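Long-range contacts in biliverdin reductase (Synechocystis sp., PDB 5B3T), which probably reduces biliverdin, the open-chain tetrapyrrole made when heme is degraded, to bilirubin, using NADPH as the hydride donor: residues N84-G88 with L103-L109; L127-E131 with L304-L308. All blocks are in the same frame, centred on the assembly; numbering follows the deposited sequence.

Contact 1 of 2, residues N84-G88 with L103-L109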
# COMPACT_ATOMS: atom_id res chain seq x y z
N ASN A 84 4.10 1.11 9.31
CA ASN A 84 3.07 2.02 8.81
C ASN A 84 3.23 3.43 9.36
O ASN A 84 3.21 4.41 8.61
CB ASN A 84 1.68 1.48 9.17
CG ASN A 84 1.26 0.31 8.30
OD1 ASN A 84 1.87 0.04 7.27
ND2 ASN A 84 0.20 -0.38 8.71
N GLN A 85 3.40 3.55 10.68
CA GLN A 85 3.40 4.86 11.32
C GLN A 85 4.55 5.74 10.82
O GLN A 85 4.43 6.97 10.83
CB GLN A 85 3.47 4.70 12.83
CG GLN A 85 3.33 6.00 13.62
CD GLN A 85 3.40 5.79 15.12
OE1 GLN A 85 4.13 4.91 15.60
NE2 GLN A 85 2.66 6.59 15.87
N LEU A 86 5.65 5.13 10.38
CA LEU A 86 6.87 5.87 10.07
C LEU A 86 6.86 6.55 8.71
O LEU A 86 7.70 7.43 8.48
CB LEU A 86 8.08 4.94 10.15
CG LEU A 86 8.45 4.36 11.51
CD1 LEU A 86 9.65 3.44 11.39
CD2 LEU A 86 8.73 5.49 12.49
N HIS A 87 5.94 6.19 7.81
CA HIS A 87 6.09 6.55 6.40
C HIS A 87 6.08 8.06 6.20
O HIS A 87 6.92 8.60 5.47
CB HIS A 87 5.01 5.87 5.57
CG HIS A 87 5.35 4.48 5.16
ND1 HIS A 87 4.85 3.89 4.02
CD2 HIS A 87 6.16 3.56 5.73
CE1 HIS A 87 5.33 2.67 3.91
NE2 HIS A 87 6.13 2.44 4.94
N GLY A 88 5.14 8.76 6.83
CA GLY A 88 5.07 10.20 6.66
C GLY A 88 6.28 10.93 7.21
O GLY A 88 6.81 11.84 6.57
N LEU A 103 7.44 5.60 -2.14
CA LEU A 103 6.83 4.90 -1.03
C LEU A 103 5.92 3.79 -1.54
O LEU A 103 5.25 3.93 -2.56
CB LEU A 103 5.99 5.85 -0.16
CG LEU A 103 6.65 6.97 0.64
CD1 LEU A 103 6.16 8.32 0.13
CD2 LEU A 103 6.35 6.81 2.12
N GLU A 104 5.92 2.67 -0.81
CA GLU A 104 4.78 1.78 -0.83
C GLU A 104 3.73 2.37 0.10
O GLU A 104 4.04 2.70 1.25
CB GLU A 104 5.18 0.37 -0.38
CG GLU A 104 4.06 -0.66 -0.48
CD GLU A 104 3.74 -1.05 -1.91
OE1 GLU A 104 4.53 -0.70 -2.82
OE2 GLU A 104 2.71 -1.71 -2.13
N TYR A 105 2.51 2.53 -0.40
CA TYR A 105 1.42 3.10 0.39
C TYR A 105 1.36 2.39 1.75
O TYR A 105 1.51 1.18 1.82
CB TYR A 105 0.09 2.95 -0.36
CG TYR A 105 -1.04 3.74 0.25
CD1 TYR A 105 -1.23 5.08 -0.07
CD2 TYR A 105 -1.91 3.16 1.16
CE1 TYR A 105 -2.26 5.81 0.48
CE2 TYR A 105 -2.94 3.88 1.73
CZ TYR A 105 -3.11 5.20 1.39
OH TYR A 105 -4.14 5.92 1.95
N PRO A 106 1.13 3.14 2.85
CA PRO A 106 0.63 4.51 3.03
C PRO A 106 1.58 5.65 2.70
O PRO A 106 2.81 5.51 2.77
CB PRO A 106 0.29 4.55 4.51
CG PRO A 106 1.31 3.67 5.12
CD PRO A 106 1.52 2.55 4.13
N LEU A 107 0.99 6.80 2.37
CA LEU A 107 1.75 8.03 2.15
C LEU A 107 1.99 8.77 3.46
O LEU A 107 3.10 9.27 3.71
CB LEU A 107 1.02 8.92 1.15
CG LEU A 107 1.39 10.40 1.05
CD1 LEU A 107 2.84 10.59 0.63
CD2 LEU A 107 0.45 11.10 0.06
N ALA A 108 0.97 8.86 4.32
CA ALA A 108 1.07 9.60 5.57
C ALA A 108 -0.11 9.19 6.46
O ALA A 108 -0.98 8.41 6.06
CB ALA A 108 1.08 11.11 5.33
N LEU A 109 -0.12 9.74 7.67
CA LEU A 109 -1.17 9.41 8.64
C LEU A 109 -2.44 10.22 8.41
O LEU A 109 -3.53 9.76 8.77
CB LEU A 109 -0.65 9.64 10.06
CG LEU A 109 0.43 8.68 10.56
CD1 LEU A 109 1.09 9.23 11.82
CD2 LEU A 109 -0.15 7.31 10.81
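His87, on helix 87-96, meets Pro106 just past strand 100-104 in the NADP-binding Rossmann domain, within the beta-alpha-beta unit of strand 77-80, helix 87-96 and strand 100-104. His87 ND1 donates to the backbone Pro106 O over 2.9 Å, with an N-H...O angle of 158°. The acceptor lies almost in the imidazole plane, and the N-H meets a lone pair in the carbonyl plane. Glu104 O also reaches the ring edge, 3.0 Å from His87 CE1. At the other ring nitrogen, NE2 is hydrogen-bonded to the backbone N of Thr82, so the imidazole is held at two points and its rotation fixed. Its CG stands anti to the carbonyl carbon (chi1 -85°), which carries the ring across to the second segment.

Apolar groups fill in around it. Pro106 lies across the imidazole at about a right angle, its CD 3.6 Å from His87 ND1, while Leu103 CD2 comes obliquely to within 3.8 Å of the same nitrogen. Pro106 CD also comes to 4.0 Å from Asn84 OD1; Asn84 ND2 is hydrogen-bonded to Phe178 O. Farther along, Gly88 CA passes 4.2 Å from Ala108 CA, an approach in which a side chain on the glycine would be tight against the alanine methyl.

Asn84, His87 and Tyr105 all bind NADP in this protein, though no cofactor is bound in this structure. Glu104, Tyr105 and Pro106, the last preceded by a cis peptide, are consistent with a variant of the Glu-Lys-Pro motif of Gfo/Idh/MocA dinucleotide-binding domains.

Contact 2 of 2, residues L127-E131 with L304-L308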
# COMPACT_ATOMS: atom_id res chain seq x y z
N LEU A 127 11.20 14.14 -6.54
CA LEU A 127 10.12 13.19 -6.78
C LEU A 127 9.48 12.74 -5.47
O LEU A 127 10.17 12.45 -4.49
CB LEU A 127 10.67 11.97 -7.53
CG LEU A 127 9.71 10.81 -7.79
CD1 LEU A 127 8.57 11.23 -8.71
CD2 LEU A 127 10.46 9.60 -8.36
N LEU A 128 8.15 12.70 -5.46
CA LEU A 128 7.38 12.04 -4.41
C LEU A 128 6.40 11.11 -5.12
O LEU A 128 5.40 11.57 -5.68
CB LEU A 128 6.65 13.04 -3.51
CG LEU A 128 5.75 12.40 -2.45
CD1 LEU A 128 6.56 11.58 -1.46
CD2 LEU A 128 4.95 13.47 -1.72
N HIS A 129 6.70 9.82 -5.10
CA HIS A 129 5.97 8.82 -5.86
C HIS A 129 5.48 7.73 -4.92
O HIS A 129 6.26 7.19 -4.13
CB HIS A 129 6.85 8.23 -6.97
CG HIS A 129 6.21 7.13 -7.74
ND1 HIS A 129 5.10 7.33 -8.54
CD2 HIS A 129 6.53 5.82 -7.86
CE1 HIS A 129 4.76 6.18 -9.11
NE2 HIS A 129 5.61 5.25 -8.72
N VAL A 130 4.19 7.41 -5.01
CA VAL A 130 3.57 6.41 -4.15
C VAL A 130 2.80 5.43 -5.03
O VAL A 130 2.03 5.84 -5.90
CB VAL A 130 2.62 7.05 -3.11
CG1 VAL A 130 2.00 5.97 -2.23
CG2 VAL A 130 3.35 8.08 -2.28
N GLU A 131 3.01 4.14 -4.79
CA GLU A 131 2.19 3.09 -5.37
C GLU A 131 1.73 2.14 -4.28
O GLU A 131 2.24 2.16 -3.15
CB GLU A 131 2.92 2.32 -6.48
CG GLU A 131 2.43 2.64 -7.89
CD GLU A 131 0.98 2.24 -8.15
OE1 GLU A 131 0.36 1.59 -7.28
OE2 GLU A 131 0.45 2.58 -9.23
N LEU A 304 5.89 10.37 -15.08
CA LEU A 304 5.24 9.15 -14.65
C LEU A 304 3.75 9.18 -14.98
O LEU A 304 3.11 10.23 -14.94
CB LEU A 304 5.43 8.95 -13.15
CG LEU A 304 6.87 8.79 -12.66
CD1 LEU A 304 6.95 9.07 -11.17
CD2 LEU A 304 7.39 7.39 -12.96
N TYR A 305 3.20 8.01 -15.31
CA TYR A 305 1.76 7.91 -15.54
C TYR A 305 0.99 8.03 -14.24
O TYR A 305 -0.08 8.65 -14.20
CB TYR A 305 1.43 6.59 -16.25
CG TYR A 305 -0.05 6.32 -16.40
CD1 TYR A 305 -0.79 6.93 -17.41
CD2 TYR A 305 -0.71 5.44 -15.54
CE1 TYR A 305 -2.14 6.68 -17.55
CE2 TYR A 305 -2.05 5.19 -15.67
CZ TYR A 305 -2.77 5.81 -16.68
OH TYR A 305 -4.11 5.56 -16.82
N VAL A 306 1.51 7.45 -13.16
CA VAL A 306 0.90 7.60 -11.84
C VAL A 306 1.16 9.00 -11.32
O VAL A 306 2.28 9.53 -11.41
CB VAL A 306 1.45 6.54 -10.87
CG1 VAL A 306 0.92 6.77 -9.47
CG2 VAL A 306 1.10 5.14 -11.36
N ASP A 307 0.13 9.63 -10.77
CA ASP A 307 0.29 10.87 -10.03
C ASP A 307 -0.17 10.65 -8.59
O ASP A 307 -0.85 9.67 -8.27
CB ASP A 307 -0.48 12.03 -10.69
CG ASP A 307 -1.95 12.07 -10.29
OD1 ASP A 307 -2.61 11.01 -10.25
OD2 ASP A 307 -2.45 13.18 -10.02
N LEU A 308 0.22 11.58 -7.72
CA LEU A 308 -0.02 11.43 -6.29
C LEU A 308 -1.50 11.47 -5.93
O LEU A 308 -1.86 11.08 -4.81
CB LEU A 308 0.72 12.53 -5.53
CG LEU A 308 1.03 12.27 -4.05
CD1 LEU A 308 1.97 11.08 -3.91
CD2 LEU A 308 1.64 13.51 -3.41
O HOH W 1 -0.72 7.84 -6.24
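The imidazole of His129 has Val306 at its edge, near the ring plane, with Val306 CB 3.8 Å from His129 CE1. Leu304 reaches the same ring obliquely, bringing CD1 to 3.7 Å from His129 ND1. With CG anti to the backbone N (chi1 176°), the ring extends from the strand to this loop, and NE2 is hydrogen-bonded to Asp290 of helix 283-300. Replacing the ring with an alanine methyl is likely to open a gap beside Leu304 and Val306 and to leave Asp290 without its imidazole partner.

The loop 304-308 runs past the edge strand 128-131 and sends side chains to both of its sides. Toward helix 283-300, Leu304 CD1 also touches Leu127 CD1 at 3.7 Å, the two leucines crossing at about a right angle, and Val306 CG2 lies 3.4 Å from the carboxylate oxygen Glu131 OE2. Toward helix 111-124, the fork of Leu308 divides between two strand residues: CD1 meets Val130 CG2 at 3.7 Å, and CD2 meets Leu128 CD2 at the same separation. One water donates to Asp307 O over 2.7 Å and, weakly, to Val130 O, joining the loop backbone to the strand. Asp307 OD2 turns to the following helix and weakly caps Glu309 N.

Apolar contacts, among them methyls against the His129 ring and the Glu131 carboxylate, and one unequal water bridge thus hold loop to strand, so the union relies on shape more than on direct polar bonds.

Both segments of contact 1 precede those of contact 2 in the chain, and the contact centres lie 14 Å apart. Strands 100-104 and 128-131, one from each, are parallel neighbours at one side of the five-stranded Rossmann sheet, the second of them outermost. Probable backbone hydrogen bonds join them and the residue that follows the first, Leu103 N to His129 O and Tyr105 N to Glu131 O, each 2.8 Å, while Leu103 packs on Leu128. Contact 1 stays within the Rossmann domain and holds NADP-binding residues; contact 2 ties its outermost strand to a loop of the C-terminal family region. Helix 309-325, after this loop, packs on Leu107 and on Tyr105, an NADP-site residue.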